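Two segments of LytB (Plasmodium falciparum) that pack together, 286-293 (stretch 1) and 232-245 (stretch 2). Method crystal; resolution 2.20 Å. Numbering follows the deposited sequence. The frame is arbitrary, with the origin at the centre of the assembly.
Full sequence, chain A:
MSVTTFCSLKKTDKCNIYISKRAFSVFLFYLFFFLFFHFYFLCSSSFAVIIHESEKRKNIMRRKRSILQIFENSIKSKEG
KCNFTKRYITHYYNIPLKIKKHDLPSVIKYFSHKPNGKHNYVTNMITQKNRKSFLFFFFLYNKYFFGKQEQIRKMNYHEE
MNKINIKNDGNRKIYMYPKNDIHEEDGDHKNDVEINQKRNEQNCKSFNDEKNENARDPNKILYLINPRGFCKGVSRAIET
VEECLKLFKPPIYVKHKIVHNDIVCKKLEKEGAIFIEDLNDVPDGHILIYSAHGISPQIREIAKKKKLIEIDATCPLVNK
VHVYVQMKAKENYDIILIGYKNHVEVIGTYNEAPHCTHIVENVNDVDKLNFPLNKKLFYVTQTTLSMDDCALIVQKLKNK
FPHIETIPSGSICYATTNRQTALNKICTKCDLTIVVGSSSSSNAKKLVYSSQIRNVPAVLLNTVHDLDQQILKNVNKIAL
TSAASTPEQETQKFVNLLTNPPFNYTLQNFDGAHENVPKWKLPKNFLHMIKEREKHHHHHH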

# COMPACT_ATOMS: atom_id res chain seq x y z
N HIS A 286 -5.36 -15.79 -22.37
CA HIS A 286 -6.05 -15.80 -21.08
C HIS A 286 -6.04 -14.45 -20.36
O HIS A 286 -5.33 -13.52 -20.76
CB HIS A 286 -5.47 -16.87 -20.16
CG HIS A 286 -6.03 -18.23 -20.39
ND1 HIS A 286 -5.92 -18.88 -21.61
CD2 HIS A 286 -6.71 -19.07 -19.58
CE1 HIS A 286 -6.51 -20.06 -21.53
NE2 HIS A 286 -7.00 -20.20 -20.31
N ILE A 287 -6.83 -14.38 -19.29
CA ILE A 287 -6.92 -13.19 -18.45
C ILE A 287 -5.67 -13.04 -17.60
O ILE A 287 -5.20 -14.00 -16.99
CB ILE A 287 -8.10 -13.30 -17.47
CG1 ILE A 287 -9.42 -13.49 -18.23
CG2 ILE A 287 -8.18 -12.08 -16.59
CD1 ILE A 287 -10.13 -12.19 -18.54
N LEU A 288 -5.13 -11.82 -17.55
CA LEU A 288 -4.11 -11.49 -16.57
C LEU A 288 -4.47 -10.20 -15.88
O LEU A 288 -4.74 -9.20 -16.53
CB LEU A 288 -2.74 -11.35 -17.21
CG LEU A 288 -1.64 -10.99 -16.20
CD1 LEU A 288 -1.44 -12.11 -15.18
CD2 LEU A 288 -0.35 -10.69 -16.92
N ILE A 289 -4.43 -10.23 -14.55
CA ILE A 289 -4.72 -9.05 -13.74
C ILE A 289 -3.45 -8.45 -13.14
O ILE A 289 -2.64 -9.16 -12.54
CB ILE A 289 -5.67 -9.41 -12.60
CG1 ILE A 289 -6.97 -9.99 -13.18
CG2 ILE A 289 -5.96 -8.19 -11.76
CD1 ILE A 289 -7.97 -10.45 -12.15
N TYR A 290 -3.29 -7.14 -13.29
CA TYR A 290 -2.16 -6.45 -12.67
C TYR A 290 -2.56 -5.99 -11.27
O TYR A 290 -3.64 -5.44 -11.07
CB TYR A 290 -1.73 -5.24 -13.51
CG TYR A 290 -1.29 -5.61 -14.91
CD1 TYR A 290 -0.34 -6.59 -15.14
CD2 TYR A 290 -1.85 -4.98 -16.02
CE1 TYR A 290 0.05 -6.93 -16.43
CE2 TYR A 290 -1.47 -5.31 -17.31
CZ TYR A 290 -0.52 -6.29 -17.51
OH TYR A 290 -0.14 -6.61 -18.80
N SER A 291 -1.69 -6.21 -10.30
CA SER A 291 -2.02 -5.93 -8.91
C SER A 291 -2.11 -4.43 -8.63
O SER A 291 -1.75 -3.60 -9.46
CB SER A 291 -0.96 -6.53 -7.98
OG SER A 291 0.21 -5.74 -8.00
N ALA A 292 -2.58 -4.10 -7.43
CA ALA A 292 -2.76 -2.72 -7.01
C ALA A 292 -1.48 -1.91 -7.03
O ALA A 292 -1.52 -0.69 -7.17
CB ALA A 292 -3.35 -2.70 -5.62
N HIS A 293 -0.34 -2.59 -6.88
CA HIS A 293 0.95 -1.92 -6.76
C HIS A 293 1.48 -1.45 -8.10
O HIS A 293 2.50 -0.76 -8.17
CB HIS A 293 1.97 -2.90 -6.16
CG HIS A 293 1.47 -3.60 -4.94
ND1 HIS A 293 1.18 -4.95 -4.92
CD2 HIS A 293 1.19 -3.14 -3.70
CE1 HIS A 293 0.75 -5.29 -3.72
NE2 HIS A 293 0.74 -4.21 -2.96
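Stretch 2 (232-245) KGVSRAIETVEECL

The packing of residues 232-245 of LytB on residues 286-293 is a small, largely apolar contact of a helix with a strand and the loop that follows it, in which no hydrogen bond crosses between the two segments. Stretch 2 is helical throughout, its backbone held by regular i to i+4 hydrogen bonds such as Ala237 N to Gly233 O (3.0 Å). It runs almost exactly antiparallel to strand 287-290, with 172° between their N-to-C directions and 9.8 Å between the axes at closest approach.

As is usual for a strand under a helix, alternate residues face the partner: Ile287 and Ile289 point toward the helix, whereas Leu288 and Tyr290 are out of its reach. The antiparallel register follows from the CA pairs, Ile287 CA with Cys244 CA at 8.4 Å, Ile289 CA with Val241 CA at 7.4 Å and Ala292 CA with Ala237 CA at 5.9 Å, so the backbones draw together toward the start of the helix. There the facing residues are small: Ala292 CB lies 4.0 Å from Ala237 CB and 4.3 Å from Gly233 O.

Ile289 is the centrepiece. Its CD1 reaches Cys244 SG at 3.7 Å and Val241 CG2 at 3.9 Å, while its CG2 meets Thr240 CG2 at 4.1 Å. Thr240 turns that methyl to the strand while its OG1 donates to Arg236 O (2.9 Å) within the helix.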

# COMPACT_ATOMS: atom_id res chain seq x y z
N LYS A 232 -9.41 2.16 -0.62
CA LYS A 232 -10.18 1.93 -1.83
C LYS A 232 -9.38 1.20 -2.92
O LYS A 232 -9.94 0.44 -3.71
CB LYS A 232 -10.71 3.25 -2.36
CG LYS A 232 -11.73 3.11 -3.50
CD LYS A 232 -12.97 2.34 -3.08
CE LYS A 232 -14.02 2.31 -4.19
NZ LYS A 232 -15.21 1.50 -3.79
N GLY A 233 -8.06 1.40 -2.97
CA GLY A 233 -7.26 0.73 -3.98
C GLY A 233 -7.30 -0.77 -3.75
O GLY A 233 -7.39 -1.59 -4.67
N VAL A 234 -7.27 -1.14 -2.48
CA VAL A 234 -7.29 -2.54 -2.10
C VAL A 234 -8.66 -3.14 -2.36
O VAL A 234 -8.75 -4.22 -2.96
CB VAL A 234 -6.85 -2.73 -0.63
CG1 VAL A 234 -7.34 -4.04 -0.05
CG2 VAL A 234 -5.31 -2.63 -0.53
N SER A 235 -9.73 -2.47 -1.95
CA SER A 235 -11.06 -3.07 -2.15
C SER A 235 -11.35 -3.20 -3.64
O SER A 235 -11.85 -4.21 -4.10
CB SER A 235 -12.17 -2.28 -1.43
OG SER A 235 -12.17 -0.93 -1.84
N ARG A 236 -10.97 -2.18 -4.42
CA ARG A 236 -11.09 -2.25 -5.87
C ARG A 236 -10.32 -3.42 -6.49
O ARG A 236 -10.79 -4.11 -7.39
CB ARG A 236 -10.60 -0.95 -6.47
CG ARG A 236 -10.60 -0.88 -7.98
CD ARG A 236 -10.24 0.54 -8.40
NE ARG A 236 -10.10 0.73 -9.84
CZ ARG A 236 -8.97 0.61 -10.52
NH1 ARG A 236 -7.85 0.24 -9.91
NH2 ARG A 236 -8.95 0.84 -11.84
N ALA A 237 -9.11 -3.64 -6.00
CA ALA A 237 -8.27 -4.67 -6.57
C ALA A 237 -8.86 -6.05 -6.25
O ALA A 237 -8.92 -6.94 -7.10
CB ALA A 237 -6.86 -4.53 -6.03
N ILE A 238 -9.31 -6.24 -5.01
CA ILE A 238 -9.92 -7.50 -4.63
C ILE A 238 -11.18 -7.76 -5.44
O ILE A 238 -11.34 -8.83 -6.03
CB ILE A 238 -10.27 -7.52 -3.13
CG1 ILE A 238 -8.99 -7.37 -2.30
CG2 ILE A 238 -10.97 -8.82 -2.77
CD1 ILE A 238 -9.21 -7.25 -0.80
N GLU A 239 -12.07 -6.78 -5.51
CA GLU A 239 -13.31 -6.94 -6.25
C GLU A 239 -12.99 -7.27 -7.72
O GLU A 239 -13.68 -8.07 -8.35
CB GLU A 239 -14.17 -5.68 -6.13
CG GLU A 239 -15.56 -5.79 -6.79
CD GLU A 239 -16.45 -4.58 -6.53
OE1 GLU A 239 -17.62 -4.57 -6.99
OE2 GLU A 239 -16.00 -3.62 -5.85
N THR A 240 -11.92 -6.68 -8.26
CA THR A 240 -11.54 -6.95 -9.64
C THR A 240 -11.28 -8.44 -9.83
O THR A 240 -11.73 -9.03 -10.80
CB THR A 240 -10.28 -6.18 -10.06
OG1 THR A 240 -10.59 -4.78 -10.18
CG2 THR A 240 -9.76 -6.69 -11.39
N VAL A 241 -10.57 -9.05 -8.89
CA VAL A 241 -10.26 -10.48 -9.02
C VAL A 241 -11.49 -11.33 -8.82
O VAL A 241 -11.72 -12.28 -9.57
CB VAL A 241 -9.18 -10.93 -8.01
CG1 VAL A 241 -8.92 -12.43 -8.14
CG2 VAL A 241 -7.89 -10.15 -8.24
N GLU A 242 -12.28 -10.99 -7.81
CA GLU A 242 -13.49 -11.75 -7.47
C GLU A 242 -14.49 -11.74 -8.63
O GLU A 242 -15.20 -12.72 -8.88
CB GLU A 242 -14.13 -11.17 -6.21
CG GLU A 242 -13.62 -11.79 -4.91
CD GLU A 242 -13.97 -10.96 -3.69
OE1 GLU A 242 -14.60 -9.89 -3.85
OE2 GLU A 242 -13.59 -11.37 -2.56
N GLU A 243 -14.52 -10.63 -9.35
CA GLU A 243 -15.52 -10.45 -10.38
C GLU A 243 -15.09 -11.17 -11.66
O GLU A 243 -15.94 -11.65 -12.43
CB GLU A 243 -15.75 -8.95 -10.59
CG GLU A 243 -17.02 -8.63 -11.34
CD GLU A 243 -18.24 -8.90 -10.51
OE1 GLU A 243 -18.20 -8.66 -9.28
OE2 GLU A 243 -19.24 -9.36 -11.09
N CYS A 244 -13.78 -11.30 -11.86
CA CYS A 244 -13.23 -12.07 -12.97
C CYS A 244 -13.52 -13.55 -12.75
O CYS A 244 -13.84 -14.28 -13.69
CB CYS A 244 -11.73 -11.87 -13.06
SG CYS A 244 -11.25 -10.34 -13.90
N LEU A 245 -13.38 -13.97 -11.50
CA LEU A 245 -13.65 -15.36 -11.14
C LEU A 245 -15.12 -15.73 -11.36
O LEU A 245 -15.41 -16.88 -11.67
CB LEU A 245 -13.27 -15.60 -9.68
CG LEU A 245 -11.76 -15.68 -9.44
CD1 LEU A 245 -11.44 -15.55 -7.97
CD2 LEU A 245 -11.22 -17.00 -9.99